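Local coordinates for protein 2-hydroxyisobutyryl-CoA synthetase (Aquincola tertiaricarbonis, PDB 6HDY) that belongs to the AMP-binding (ANL) superfamily of enzymes, with a large N-terminal part and a smaller C-terminal domain, at residues M373-D387 with H400-L413. Residues are numbered along the deposited sequence; the frame is centred on the assembly and turned at random.
Sequences MFTIRGENIYPSEID and HRIVITRESAMDEL
The carbonyl of M410 accepts a hydrogen bond from the backbone N of R377, with N to O 3.1 Å and an N-H...O angle of 148°; the CA-H of I376 adds a CA-H...O contact to the same oxygen. A second polar link, through water, joins P383 O to H400 NE2, while H400 ND1 is hydrogen-bonded to the hydroxyl of Y396. Most of the contact between them is made by apolar side chains. With CG set between its backbone N and carbonyl carbon (chi1 53°), F374 turns its ring so that I404 CG2 sits over one face. This CH-pi contact lies 14° off the ring normal; I386 CD1 lies in plane at the edge. I386 CD1 also meets I402 CD1 and L413 CD2 tip to tip, each at 3.8 Å. The hairpin 374-381, closed by a type I' turn, and helix 383-391 pack against the side of the C-terminal domain's sheet that carries H400, I402 and L413, and L446 of helix 428-446 touches I386 and L413. The side chains of I376 and L413 cross at about a right angle, with I376 CD1 3.7 Å from L413 CD1. At the exposed margin R406 NE and NH2 both make weak hydrogen bonds to M373 O.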
ATOM      1  N   MET A 373     -30.237  -5.554   1.791  1.00 49.60           N
ATOM      2  CA  MET A 373     -31.609  -5.114   1.957  1.00 51.73           C
ATOM      3  C   MET A 373     -32.304  -5.910   3.096  1.00 55.09           C
ATOM      4  O   MET A 373     -32.088  -7.118   3.238  1.00 55.58           O
ATOM      5  CB  MET A 373     -32.376  -5.267   0.625  1.00 57.86           C
ATOM      6  CG  MET A 373     -33.835  -4.815   0.697  1.00 65.04           C
ATOM      7  SD  MET A 373     -35.076  -6.071   0.261  1.00 75.35           S
ATOM      8  CE  MET A 373     -35.075  -7.070   1.677  1.00 71.41           C
ATOM      9  N   PHE A 374     -33.133  -5.217   3.884  1.00 49.91           N
ATOM     10  CA  PHE A 374     -33.936  -5.790   4.968  1.00 50.68           C
ATOM     11  C   PHE A 374     -35.383  -5.327   4.797  1.00 56.93           C
ATOM     12  O   PHE A 374     -35.647  -4.334   4.114  1.00 55.47           O
ATOM     13  CB  PHE A 374     -33.373  -5.418   6.350  1.00 50.40           C
ATOM     14  CG  PHE A 374     -33.172  -3.932   6.542  1.00 50.35           C
ATOM     15  CD1 PHE A 374     -31.991  -3.316   6.142  1.00 52.19           C
ATOM     16  CD2 PHE A 374     -34.175  -3.143   7.092  1.00 53.52           C
ATOM     17  CE1 PHE A 374     -31.823  -1.935   6.274  1.00 52.66           C
ATOM     18  CE2 PHE A 374     -34.007  -1.761   7.226  1.00 55.66           C
ATOM     19  CZ  PHE A 374     -32.828  -1.167   6.824  1.00 52.22           C
ATOM     20  N   THR A 375     -36.318  -6.054   5.399  1.00 58.55           N
ATOM     21  CA  THR A 375     -37.740  -5.751   5.276  1.00 61.55           C
ATOM     22  C   THR A 375     -38.381  -5.414   6.623  1.00 66.63           C
ATOM     23  O   THR A 375     -38.243  -6.169   7.587  1.00 66.83           O
ATOM     24  CB  THR A 375     -38.443  -6.894   4.528  1.00 66.33           C
ATOM     25  OG1 THR A 375     -37.864  -6.992   3.228  1.00 64.26           O
ATOM     26  CG2 THR A 375     -39.943  -6.673   4.379  1.00 68.31           C
ATOM     27  N   ILE A 376     -39.089  -4.271   6.672  1.00 63.93           N
ATOM     28  CA  ILE A 376     -39.842  -3.819   7.843  1.00 64.18           C
ATOM     29  C   ILE A 376     -41.299  -3.563   7.422  1.00 70.73           C
ATOM     30  O   ILE A 376     -41.541  -2.718   6.561  1.00 71.18           O
ATOM     31  CB  ILE A 376     -39.164  -2.642   8.599  1.00 64.57           C
ATOM     32  CG1 ILE A 376     -37.780  -3.083   9.123  1.00 61.86           C
ATOM     33  CG2 ILE A 376     -40.056  -2.192   9.770  1.00 67.42           C
ATOM     34  CD1 ILE A 376     -36.890  -2.075   9.455  1.00 62.33           C
ATOM     35  N   ARG A 377     -42.248  -4.359   7.982  1.00 69.07           N
ATOM     36  CA  ARG A 377     -43.697  -4.344   7.701  1.00 72.26           C
ATOM     37  C   ARG A 377     -44.005  -4.367   6.188  1.00 76.31           C
ATOM     38  O   ARG A 377     -44.701  -3.488   5.661  1.00 77.18           O
ATOM     39  CB  ARG A 377     -44.426  -3.201   8.433  1.00 72.78           C
ATOM     40  CG  ARG A 377     -44.783  -3.525   9.882  1.00 84.44           C
ATOM     41  CD  ARG A 377     -45.786  -2.536  10.460  1.00100.28           C
ATOM     42  NE  ARG A 377     -47.123  -2.671   9.865  1.00115.87           N
ATOM     43  CZ  ARG A 377     -48.217  -3.023  10.535  1.00132.42           C
ATOM     44  NH1 ARG A 377     -48.156  -3.272  11.838  1.00117.67           N
ATOM     45  NH2 ARG A 377     -49.383  -3.120   9.909  1.00124.03           N
ATOM     46  N   GLY A 378     -43.448  -5.376   5.516  1.00 71.93           N
ATOM     47  CA  GLY A 378     -43.622  -5.611   4.087  1.00 74.31           C
ATOM     48  C   GLY A 378     -42.962  -4.591   3.179  1.00 76.58           C
ATOM     49  O   GLY A 378     -43.188  -4.614   1.961  1.00 79.27           O
ATOM     50  N   GLU A 379     -42.141  -3.690   3.755  1.00 67.93           N
ATOM     51  CA  GLU A 379     -41.459  -2.650   3.001  1.00 66.10           C
ATOM     52  C   GLU A 379     -39.955  -2.941   2.853  1.00 64.24           C
ATOM     53  O   GLU A 379     -39.270  -3.177   3.851  1.00 59.29           O
ATOM     54  CB  GLU A 379     -41.749  -1.266   3.612  1.00 66.70           C
ATOM     55  CG  GLU A 379     -42.048  -0.186   2.580  1.00 80.80           C
ATOM     56  CD  GLU A 379     -43.252  -0.415   1.685  1.00106.97           C
ATOM     57  OE1 GLU A 379     -44.350  -0.704   2.215  1.00102.74           O
ATOM     58  OE2 GLU A 379     -43.096  -0.290   0.448  1.00104.13           O
ATOM     59  N   ASN A 380     -39.469  -2.975   1.594  1.00 61.75           N
ATOM     60  CA  ASN A 380     -38.071  -3.269   1.249  1.00 59.71           C
ATOM     61  C   ASN A 380     -37.183  -2.043   1.396  1.00 62.59           C
ATOM     62  O   ASN A 380     -37.418  -1.021   0.737  1.00 64.99           O
ATOM     63  CB  ASN A 380     -37.975  -3.859  -0.161  1.00 61.14           C
ATOM     64  CG  ASN A 380     -38.534  -5.260  -0.289  1.00 79.87           C
ATOM     65  OD1 ASN A 380     -38.922  -5.914   0.696  1.00 72.75           O
ATOM     66  ND2 ASN A 380     -38.571  -5.761  -1.518  1.00 72.92           N
ATOM     67  N   ILE A 381     -36.171  -2.132   2.277  1.00 54.77           N
ATOM     68  CA  ILE A 381     -35.285  -1.004   2.565  1.00 51.46           C
ATOM     69  C   ILE A 381     -33.815  -1.346   2.351  1.00 55.05           C
ATOM     70  O   ILE A 381     -33.333  -2.357   2.864  1.00 53.65           O
ATOM     71  CB  ILE A 381     -35.532  -0.434   4.011  1.00 52.27           C
ATOM     72  CG1 ILE A 381     -37.022  -0.149   4.295  1.00 54.12           C
ATOM     73  CG2 ILE A 381     -34.667   0.809   4.297  1.00 50.34           C
ATOM     74  CD1 ILE A 381     -37.416  -0.449   5.686  1.00 59.34           C
ATOM     75  N   TYR A 382     -33.091  -0.448   1.643  1.00 52.14           N
ATOM     76  CA  TYR A 382     -31.652  -0.523   1.440  1.00 49.16           C
ATOM     77  C   TYR A 382     -30.978   0.411   2.448  1.00 50.07           C
ATOM     78  O   TYR A 382     -31.477   1.517   2.644  1.00 49.80           O
ATOM     79  CB  TYR A 382     -31.278  -0.161  -0.007  1.00 51.21           C
ATOM     80  CG  TYR A 382     -31.374  -1.354  -0.929  1.00 53.91           C
ATOM     81  CD1 TYR A 382     -32.596  -1.743  -1.473  1.00 58.71           C
ATOM     82  CD2 TYR A 382     -30.261  -2.151  -1.189  1.00 53.59           C
ATOM     83  CE1 TYR A 382     -32.702  -2.866  -2.293  1.00 61.21           C
ATOM     84  CE2 TYR A 382     -30.351  -3.273  -2.018  1.00 56.71           C
ATOM     85  CZ  TYR A 382     -31.575  -3.626  -2.569  1.00 64.31           C
ATOM     86  OH  TYR A 382     -31.688  -4.738  -3.369  1.00 63.08           O
ATOM     87  N   PRO A 383     -29.872  -0.001   3.118  1.00 45.68           N
ATOM     88  CA  PRO A 383     -29.215   0.898   4.091  1.00 43.90           C
ATOM     89  C   PRO A 383     -28.875   2.295   3.568  1.00 46.68           C
ATOM     90  O   PRO A 383     -28.899   3.265   4.343  1.00 46.13           O
ATOM     91  CB  PRO A 383     -27.958   0.118   4.490  1.00 44.13           C
ATOM     92  CG  PRO A 383     -28.323  -1.307   4.269  1.00 48.87           C
ATOM     93  CD  PRO A 383     -29.167  -1.297   3.037  1.00 46.78           C
ATOM     94  N   SER A 384     -28.601   2.404   2.250  1.00 42.59           N
ATOM     95  CA  SER A 384     -28.266   3.660   1.579  1.00 42.15           C
ATOM     96  C   SER A 384     -29.420   4.676   1.583  1.00 48.12           C
ATOM     97  O   SER A 384     -29.162   5.884   1.474  1.00 47.60           O
ATOM     98  CB  SER A 384     -27.758   3.415   0.160  1.00 43.62           C
ATOM     99  OG  SER A 384     -28.783   2.863  -0.649  1.00 50.98           O
ATOM    100  N   GLU A 385     -30.681   4.193   1.687  1.00 46.44           N
ATOM    101  CA  GLU A 385     -31.880   5.060   1.717  1.00 48.97           C
ATOM    102  C   GLU A 385     -31.953   5.815   3.054  1.00 50.85           C
ATOM    103  O   GLU A 385     -32.291   6.995   3.074  1.00 50.70           O
ATOM    104  CB  GLU A 385     -33.156   4.250   1.468  1.00 52.61           C
ATOM    105  CG  GLU A 385     -33.242   3.621   0.079  1.00 64.64           C
ATOM    106  CD  GLU A 385     -34.356   2.603  -0.110  1.00 82.15           C
ATOM    107  OE1 GLU A 385     -34.563   1.768   0.798  1.00 71.15           O
ATOM    108  OE2 GLU A 385     -35.003   2.621  -1.182  1.00 75.53           O
ATOM    109  N   ILE A 386     -31.558   5.135   4.153  1.00 46.26           N
ATOM    110  CA  ILE A 386     -31.477   5.672   5.518  1.00 44.74           C
ATOM    111  C   ILE A 386     -30.333   6.685   5.603  1.00 49.04           C
ATOM    112  O   ILE A 386     -30.521   7.778   6.143  1.00 49.98           O
ATOM    113  CB  ILE A 386     -31.361   4.525   6.559  1.00 45.16           C
ATOM    114  CG1 ILE A 386     -32.691   3.743   6.639  1.00 46.78           C
ATOM    115  CG2 ILE A 386     -30.914   5.037   7.948  1.00 43.33           C
ATOM    116  CD1 ILE A 386     -32.560   2.321   7.069  1.00 51.14           C
ATOM    117  N   ASP A 387     -29.154   6.321   5.043  1.00 44.23           N
ATOM    118  CA  ASP A 387     -27.974   7.175   4.987  1.00 42.70           C
ATOM    119  C   ASP A 387     -28.309   8.469   4.259  1.00 47.25           C
ATOM    120  O   ASP A 387     -27.970   9.531   4.764  1.00 47.95           O
ATOM    121  CB  ASP A 387     -26.816   6.444   4.277  1.00 44.16           C
ATOM    122  CG  ASP A 387     -25.475   7.136   4.381  1.00 49.42           C
ATOM    123  OD1 ASP A 387     -25.161   7.658   5.471  1.00 49.99           O
ATOM    124  OD2 ASP A 387     -24.717   7.114   3.388  1.00 52.26           O
ATOM    125  N   HIS A 400     -24.449   6.987  12.141  1.00 39.27           N
ATOM    126  CA  HIS A 400     -25.623   6.243  12.604  1.00 39.15           C
ATOM    127  C   HIS A 400     -25.363   4.751  12.432  1.00 42.33           C
ATOM    128  O   HIS A 400     -24.414   4.360  11.735  1.00 42.69           O
ATOM    129  CB  HIS A 400     -26.899   6.666  11.843  1.00 40.43           C
ATOM    130  CG  HIS A 400     -26.948   6.208  10.415  1.00 44.23           C
ATOM    131  ND1 HIS A 400     -26.351   6.937   9.402  1.00 46.39           N
ATOM    132  CD2 HIS A 400     -27.537   5.112   9.873  1.00 46.22           C
ATOM    133  CE1 HIS A 400     -26.599   6.272   8.284  1.00 46.00           C
ATOM    134  NE2 HIS A 400     -27.300   5.165   8.518  1.00 46.26           N
ATOM    135  N   ARG A 401     -26.197   3.932  13.076  1.00 37.18           N
ATOM    136  CA  ARG A 401     -26.217   2.480  12.958  1.00 36.67           C
ATOM    137  C   ARG A 401     -27.676   2.082  12.771  1.00 42.22           C
ATOM    138  O   ARG A 401     -28.585   2.735  13.305  1.00 42.30           O
ATOM    139  CB  ARG A 401     -25.657   1.767  14.206  1.00 35.26           C
ATOM    140  CG  ARG A 401     -24.145   1.887  14.468  1.00 36.84           C
ATOM    141  CD  ARG A 401     -23.247   1.031  13.575  1.00 40.44           C
ATOM    142  NE  ARG A 401     -22.710   1.882  12.532  1.00 49.20           N
ATOM    143  CZ  ARG A 401     -21.440   2.240  12.415  1.00 54.45           C
ATOM    144  NH1 ARG A 401     -20.511   1.697  13.190  1.00 43.85           N
ATOM    145  NH2 ARG A 401     -21.085   3.118  11.503  1.00 38.24           N
ATOM    146  N   ILE A 402     -27.899   1.032  11.983  1.00 38.98           N
ATOM    147  CA  ILE A 402     -29.212   0.428  11.768  1.00 39.90           C
ATOM    148  C   ILE A 402     -29.128  -0.909  12.516  1.00 44.07           C
ATOM    149  O   ILE A 402     -28.166  -1.653  12.307  1.00 44.21           O
ATOM    150  CB  ILE A 402     -29.551   0.248  10.267  1.00 43.28           C
ATOM    151  CG1 ILE A 402     -29.319   1.547   9.468  1.00 43.11           C
ATOM    152  CG2 ILE A 402     -30.964  -0.284  10.081  1.00 44.50           C
ATOM    153  CD1 ILE A 402     -29.038   1.309   7.990  1.00 50.68           C
ATOM    154  N   VAL A 403     -30.046  -1.145  13.477  1.00 41.13           N
ATOM    155  CA  VAL A 403     -30.069  -2.369  14.284  1.00 41.96           C
ATOM    156  C   VAL A 403     -31.263  -3.226  13.836  1.00 47.89           C
ATOM    157  O   VAL A 403     -32.418  -2.798  13.932  1.00 46.47           O
ATOM    158  CB  VAL A 403     -29.990  -2.135  15.824  1.00 45.82           C
ATOM    159  CG1 VAL A 403     -30.069  -3.447  16.588  1.00 47.60           C
ATOM    160  CG2 VAL A 403     -28.713  -1.382  16.207  1.00 44.30           C
ATOM    161  N   ILE A 404     -30.959  -4.401  13.258  1.00 46.64           N
ATOM    162  CA  ILE A 404     -31.970  -5.306  12.697  1.00 48.76           C
ATOM    163  C   ILE A 404     -31.846  -6.740  13.196  1.00 53.71           C
ATOM    164  O   ILE A 404     -30.897  -7.105  13.892  1.00 51.98           O
ATOM    165  CB  ILE A 404     -31.986  -5.278  11.120  1.00 51.80           C
ATOM    166  CG1 ILE A 404     -30.776  -6.064  10.509  1.00 51.96           C
ATOM    167  CG2 ILE A 404     -32.120  -3.853  10.538  1.00 49.29           C
ATOM    168  CD1 ILE A 404     -30.911  -6.480   9.018  1.00 55.35           C
ATOM    169  N   THR A 405     -32.824  -7.553  12.798  1.00 54.18           N
ATOM    170  CA  THR A 405     -32.838  -8.995  12.974  1.00 57.33           C
ATOM    171  C   THR A 405     -33.365  -9.643  11.697  1.00 64.84           C
ATOM    172  O   THR A 405     -34.415  -9.238  11.189  1.00 65.01           O
ATOM    173  CB  THR A 405     -33.528  -9.452  14.277  1.00 64.97           C
ATOM    174  OG1 THR A 405     -33.249 -10.840  14.423  1.00 72.80           O
ATOM    175  CG2 THR A 405     -35.056  -9.209  14.295  1.00 57.47           C
ATOM    176  N   ARG A 406     -32.629 -10.608  11.148  1.00 65.48           N
ATOM    177  CA  ARG A 406     -33.142 -11.301   9.960  1.00 68.52           C
ATOM    178  C   ARG A 406     -33.756 -12.647  10.344  1.00 78.35           C
ATOM    179  O   ARG A 406     -34.297 -13.343   9.485  1.00 81.39           O
ATOM    180  CB  ARG A 406     -32.112 -11.396   8.820  1.00 65.97           C
ATOM    181  CG  ARG A 406     -32.007 -10.074   8.051  1.00 69.20           C
ATOM    182  CD  ARG A 406     -31.514 -10.246   6.622  1.00 70.39           C
ATOM    183  NE  ARG A 406     -31.105  -8.975   6.015  1.00 54.64           N
ATOM    184  CZ  ARG A 406     -29.898  -8.443   6.154  1.00 69.62           C
ATOM    185  NH1 ARG A 406     -28.976  -9.048   6.894  1.00 61.75           N
ATOM    186  NH2 ARG A 406     -29.607  -7.286   5.572  1.00 58.95           N
ATOM    187  N   GLU A 407     -33.742 -12.960  11.657  1.00 76.70           N
ATOM    188  CA  GLU A 407     -34.270 -14.193  12.256  1.00 80.93           C
ATOM    189  C   GLU A 407     -35.789 -14.150  12.490  1.00 86.54           C
ATOM    190  O   GLU A 407     -36.455 -15.192  12.426  1.00 91.02           O
ATOM    191  CB  GLU A 407     -33.536 -14.493  13.575  1.00 83.04           C
ATOM    192  CG  GLU A 407     -32.126 -15.036  13.387  1.00 97.36           C
ATOM    193  CD  GLU A 407     -31.250 -14.975  14.624  1.00129.74           C
ATOM    194  OE1 GLU A 407     -31.471 -15.782  15.556  1.00127.68           O
ATOM    195  OE2 GLU A 407     -30.318 -14.136  14.647  1.00130.16           O
ATOM    196  N   SER A 408     -36.323 -12.963  12.814  1.00 79.20           N
ATOM    197  CA  SER A 408     -37.757 -12.748  13.043  1.00 80.34           C
ATOM    198  C   SER A 408     -38.224 -11.509  12.266  1.00 80.28           C
ATOM    199  O   SER A 408     -37.383 -10.686  11.878  1.00 76.48           O
ATOM    200  CB  SER A 408     -38.057 -12.609  14.535  1.00 83.95           C
ATOM    201  OG  SER A 408     -37.162 -11.724  15.190  1.00 87.30           O
ATOM    202  N   ALA A 409     -39.550 -11.386  12.009  1.00 76.88           N
ATOM    203  CA  ALA A 409     -40.098 -10.236  11.276  1.00 74.28           C
ATOM    204  C   ALA A 409     -40.025  -8.943  12.103  1.00 73.20           C
ATOM    205  O   ALA A 409     -40.267  -8.970  13.317  1.00 72.91           O
ATOM    206  CB  ALA A 409     -41.526 -10.511  10.836  1.00 78.62           C
ATOM    207  N   MET A 410     -39.647  -7.820  11.452  1.00 65.16           N
ATOM    208  CA  MET A 410     -39.531  -6.530  12.128  1.00 61.12           C
ATOM    209  C   MET A 410     -40.721  -5.627  11.873  1.00 67.23           C
ATOM    210  O   MET A 410     -41.113  -5.425  10.717  1.00 67.15           O
ATOM    211  CB  MET A 410     -38.243  -5.814  11.740  1.00 59.14           C
ATOM    212  CG  MET A 410     -37.006  -6.466  12.287  1.00 59.84           C
ATOM    213  SD  MET A 410     -35.529  -5.653  11.663  1.00 58.09           S
ATOM    214  CE  MET A 410     -35.590  -6.119   9.943  1.00 55.77           C
ATOM    215  N   ASP A 411     -41.284  -5.072  12.966  1.00 65.55           N
ATOM    216  CA  ASP A 411     -42.426  -4.159  12.919  1.00 67.47           C
ATOM    217  C   ASP A 411     -41.969  -2.703  12.761  1.00 68.95           C
ATOM    218  O   ASP A 411     -42.657  -1.900  12.113  1.00 70.00           O
ATOM    219  CB  ASP A 411     -43.296  -4.327  14.171  1.00 71.65           C
ATOM    220  CG  ASP A 411     -44.054  -5.648  14.225  1.00 91.46           C
ATOM    221  OD1 ASP A 411     -44.650  -6.037  13.192  1.00 96.19           O
ATOM    222  OD2 ASP A 411     -44.093  -6.270  15.314  1.00 97.32           O
ATOM    223  N   GLU A 412     -40.801  -2.368  13.354  1.00 61.17           N
ATOM    224  CA  GLU A 412     -40.237  -1.016  13.321  1.00 57.96           C
ATOM    225  C   GLU A 412     -38.744  -1.037  12.996  1.00 56.39           C
ATOM    226  O   GLU A 412     -38.070  -2.056  13.160  1.00 55.22           O
ATOM    227  CB  GLU A 412     -40.458  -0.257  14.662  1.00 59.13           C
ATOM    228  CG  GLU A 412     -41.736  -0.582  15.438  1.00 75.42           C
ATOM    229  CD  GLU A 412     -41.495  -1.200  16.803  1.00 94.09           C
ATOM    230  OE1 GLU A 412     -40.974  -2.339  16.870  1.00 65.33           O
ATOM    231  OE2 GLU A 412     -41.811  -0.529  17.813  1.00 96.17           O
ATOM    232  N   LEU A 413     -38.231   0.124  12.584  1.00 50.33           N
ATOM    233  CA  LEU A 413     -36.839   0.362  12.276  1.00 46.65           C
ATOM    234  C   LEU A 413     -36.135   0.953  13.504  1.00 50.74           C
ATOM    235  O   LEU A 413     -36.549   1.996  13.986  1.00 51.46           O
ATOM    236  CB  LEU A 413     -36.737   1.313  11.071  1.00 45.54           C
ATOM    237  CG  LEU A 413     -35.317   1.777  10.663  1.00 45.98           C
ATOM    238  CD1 LEU A 413     -34.428   0.602  10.267  1.00 43.30           C
ATOM    239  CD2 LEU A 413     -35.384   2.782   9.538  1.00 47.03           C
TER
HETATM  240  O   HOH W   1     -27.060   3.402   6.355  1.00 35.66           O